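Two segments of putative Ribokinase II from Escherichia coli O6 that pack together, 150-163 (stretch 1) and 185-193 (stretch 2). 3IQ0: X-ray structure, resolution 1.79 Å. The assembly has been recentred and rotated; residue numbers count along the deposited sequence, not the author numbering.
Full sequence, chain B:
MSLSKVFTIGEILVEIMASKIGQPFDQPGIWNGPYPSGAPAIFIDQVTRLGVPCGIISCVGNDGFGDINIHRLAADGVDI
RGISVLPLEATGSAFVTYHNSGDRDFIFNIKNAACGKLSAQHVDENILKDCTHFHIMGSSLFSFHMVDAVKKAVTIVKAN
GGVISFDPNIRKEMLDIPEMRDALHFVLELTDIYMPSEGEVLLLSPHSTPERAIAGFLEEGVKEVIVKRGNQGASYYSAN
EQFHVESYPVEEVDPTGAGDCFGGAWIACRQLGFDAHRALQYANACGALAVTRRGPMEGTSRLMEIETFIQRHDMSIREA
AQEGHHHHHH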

# COMPACT_ATOMS: atom_id res chain seq x y z
N VAL B 150 1.89 12.60 19.68
CA VAL B 150 2.03 14.05 19.58
C VAL B 150 1.86 14.75 20.93
O VAL B 150 2.61 15.66 21.25
CB VAL B 150 1.03 14.63 18.56
CG1 VAL B 150 1.08 16.14 18.59
CG2 VAL B 150 1.37 14.12 17.17
N LYS B 151 0.87 14.32 21.71
CA LYS B 151 0.65 14.93 23.02
C LYS B 151 1.87 14.77 23.92
O LYS B 151 2.27 15.71 24.61
CB LYS B 151 -0.58 14.33 23.70
CG LYS B 151 -1.90 14.76 23.07
CD LYS B 151 -3.11 14.25 23.86
CE LYS B 151 -4.40 14.82 23.30
NZ LYS B 151 -5.62 14.40 24.07
N LYS B 152 2.47 13.58 23.90
CA LYS B 152 3.65 13.30 24.71
C LYS B 152 4.82 14.19 24.29
O LYS B 152 5.44 14.85 25.13
CB LYS B 152 4.06 11.83 24.55
CG LYS B 152 5.32 11.44 25.30
CD LYS B 152 5.72 9.99 25.03
CE LYS B 152 7.12 9.68 25.57
NZ LYS B 152 7.56 8.27 25.35
N ALA B 153 5.11 14.21 23.00
CA ALA B 153 6.19 15.02 22.46
C ALA B 153 5.99 16.48 22.82
O ALA B 153 6.92 17.17 23.22
CB ALA B 153 6.25 14.85 20.94
N VAL B 154 4.75 16.96 22.69
CA VAL B 154 4.45 18.35 23.02
C VAL B 154 4.70 18.67 24.49
O VAL B 154 5.23 19.73 24.82
CB VAL B 154 3.00 18.70 22.68
CG1 VAL B 154 2.65 20.07 23.22
CG2 VAL B 154 2.80 18.68 21.18
N THR B 155 4.32 17.76 25.38
CA THR B 155 4.52 17.97 26.81
C THR B 155 6.01 18.06 27.09
O THR B 155 6.46 18.92 27.86
CB THR B 155 3.93 16.81 27.63
OG1 THR B 155 2.52 16.73 27.40
CG2 THR B 155 4.18 17.02 29.11
N ILE B 156 6.77 17.17 26.47
CA ILE B 156 8.22 17.14 26.65
C ILE B 156 8.86 18.45 26.21
O ILE B 156 9.67 19.02 26.94
CB ILE B 156 8.84 15.99 25.83
CG1 ILE B 156 8.40 14.65 26.41
CG2 ILE B 156 10.36 16.12 25.82
CD1 ILE B 156 9.02 13.45 25.73
N VAL B 157 8.50 18.92 25.03
CA VAL B 157 9.06 20.16 24.49
C VAL B 157 8.67 21.39 25.30
O VAL B 157 9.51 22.26 25.54
CB VAL B 157 8.64 20.37 23.02
CG1 VAL B 157 9.18 21.69 22.50
CG2 VAL B 157 9.15 19.22 22.17
N LYS B 158 7.42 21.48 25.72
CA LYS B 158 7.00 22.64 26.50
C LYS B 158 7.65 22.61 27.88
O LYS B 158 7.84 23.65 28.50
CB LYS B 158 5.47 22.69 26.62
CG LYS B 158 4.77 23.07 25.32
CD LYS B 158 3.27 23.22 25.50
CE LYS B 158 2.90 24.57 26.11
NZ LYS B 158 2.96 25.68 25.10
N ALA B 159 7.99 21.41 28.35
CA ALA B 159 8.64 21.27 29.65
C ALA B 159 10.02 21.91 29.63
O ALA B 159 10.48 22.43 30.65
CB ALA B 159 8.75 19.79 30.02
N ASN B 160 10.70 21.88 28.49
CA ASN B 160 12.02 22.49 28.39
C ASN B 160 11.91 23.92 27.88
O ASN B 160 12.90 24.51 27.45
CB ASN B 160 12.95 21.69 27.48
CG ASN B 160 12.33 20.41 26.97
OD1 ASN B 160 11.33 20.44 26.26
ND2 ASN B 160 12.92 19.28 27.34
N GLY B 161 10.70 24.47 27.92
CA GLY B 161 10.48 25.83 27.47
C GLY B 161 10.52 26.02 25.96
O GLY B 161 10.93 27.08 25.49
N GLY B 162 10.09 25.02 25.21
CA GLY B 162 10.09 25.11 23.76
C GLY B 162 8.85 25.76 23.16
O GLY B 162 7.88 26.01 23.87
N VAL B 163 8.90 26.02 21.86
CA VAL B 163 7.79 26.64 21.14
C VAL B 163 7.09 25.63 20.23
O VAL B 163 7.74 24.81 19.57
CB VAL B 163 8.29 27.83 20.28
CG1 VAL B 163 7.13 28.41 19.46
CG2 VAL B 163 8.90 28.90 21.18
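Stretch 2, residues 185-193: HFVLELTDI

Stretch 2 runs beside stretch 1 in the same sense: the nearest CA pairs advance together, from Lys 151 and Val 187 (7.8 Å between CA atoms) through Val 154 and Leu 190 (8.3 Å) to Val 163 and Asp 192 (6.3 Å). Both stretches open in helices that begin earlier in the chain, and both end in extended backbone, with phi/psi of -108/140° at Val 163 and -125/112° at Ile 193.

At Lys 151 the CA-to-CB bond points sideways, but the extended side chain (chi1 m, chi2 to chi4 t) lies over one face of the Phe 186 ring. Its CE is 3.8 Å from the ring centroid of Phe 186, 15° off the normal, and its NZ is 4.3 Å from that centroid at 12°, so CH-pi and cation-pi contacts coincide. One turn later Val 154 points toward stretch 2, its CG1 3.9 Å from Leu 190 CD1. Lys 158 curls through chi3 and chi4 near p, bringing NZ 3.3 Å from Leu 190 O in a weak hydrogen bond. The same NZ stays 4.2 Å from Asp 192 OD2, beyond a salt bridge. Past the Gly 161–Gly 162 turn, Val 163 CA approaches Asp 192 OD2 at 3.5 Å, and Val 163 CG1 meets Ile 193 CD1 at 4.1 Å, an apolar contact. The buried surface totals 439 Å².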

# COMPACT_ATOMS: atom_id res chain seq x y z
N HIS B 185 -8.25 20.62 18.65
CA HIS B 185 -8.52 21.78 19.50
C HIS B 185 -7.55 21.75 20.67
O HIS B 185 -7.14 22.79 21.17
CB HIS B 185 -9.96 21.76 19.99
CG HIS B 185 -10.92 22.44 19.07
ND1 HIS B 185 -10.99 23.82 18.95
CD2 HIS B 185 -11.81 21.94 18.18
CE1 HIS B 185 -11.89 24.13 18.03
NE2 HIS B 185 -12.40 23.02 17.55
N PHE B 186 -7.19 20.55 21.09
CA PHE B 186 -6.25 20.37 22.19
C PHE B 186 -4.91 20.99 21.80
O PHE B 186 -4.35 21.80 22.54
CB PHE B 186 -6.07 18.89 22.49
CG PHE B 186 -5.09 18.61 23.59
CD1 PHE B 186 -5.52 18.52 24.91
CD2 PHE B 186 -3.74 18.45 23.32
CE1 PHE B 186 -4.62 18.28 25.94
CE2 PHE B 186 -2.82 18.22 24.34
CZ PHE B 186 -3.26 18.13 25.65
N VAL B 187 -4.41 20.58 20.64
CA VAL B 187 -3.13 21.08 20.15
C VAL B 187 -3.14 22.59 19.97
O VAL B 187 -2.17 23.27 20.28
CB VAL B 187 -2.76 20.42 18.80
CG1 VAL B 187 -1.51 21.06 18.23
CG2 VAL B 187 -2.55 18.92 19.01
N LEU B 188 -4.25 23.11 19.46
CA LEU B 188 -4.38 24.55 19.24
C LEU B 188 -4.18 25.36 20.51
O LEU B 188 -3.58 26.44 20.47
CB LEU B 188 -5.76 24.87 18.64
CG LEU B 188 -6.03 26.35 18.36
CD1 LEU B 188 -4.93 26.91 17.48
CD2 LEU B 188 -7.40 26.52 17.69
N GLU B 189 -4.68 24.85 21.63
CA GLU B 189 -4.57 25.55 22.91
C GLU B 189 -3.13 25.60 23.42
O GLU B 189 -2.80 26.40 24.30
CB GLU B 189 -5.48 24.88 23.95
CG GLU B 189 -6.91 24.65 23.48
CD GLU B 189 -7.62 25.92 23.06
OE1 GLU B 189 -7.79 26.82 23.91
OE2 GLU B 189 -8.01 26.03 21.88
N LEU B 190 -2.27 24.75 22.87
CA LEU B 190 -0.87 24.70 23.28
C LEU B 190 0.03 25.25 22.18
O LEU B 190 1.26 25.18 22.28
CB LEU B 190 -0.46 23.26 23.58
CG LEU B 190 -1.24 22.53 24.67
CD1 LEU B 190 -0.83 21.07 24.69
CD2 LEU B 190 -0.99 23.19 26.02
N THR B 191 -0.59 25.80 21.14
CA THR B 191 0.14 26.35 20.01
C THR B 191 0.57 27.80 20.19
O THR B 191 -0.19 28.63 20.70
CB THR B 191 -0.72 26.26 18.73
OG1 THR B 191 -0.90 24.88 18.40
CG2 THR B 191 -0.04 27.00 17.57
N ASP B 192 1.78 28.10 19.75
CA ASP B 192 2.31 29.46 19.84
C ASP B 192 2.25 30.10 18.46
O ASP B 192 2.01 31.30 18.34
CB ASP B 192 3.76 29.43 20.34
CG ASP B 192 3.90 28.77 21.70
OD1 ASP B 192 3.36 29.32 22.68
OD2 ASP B 192 4.53 27.69 21.79
N ILE B 193 2.47 29.28 17.44
CA ILE B 193 2.48 29.73 16.05
C ILE B 193 1.48 28.89 15.25
O ILE B 193 1.69 27.70 15.05
CB ILE B 193 3.90 29.56 15.43
CG1 ILE B 193 4.91 30.37 16.26
CG2 ILE B 193 3.92 30.02 13.97
CD1 ILE B 193 6.35 30.19 15.81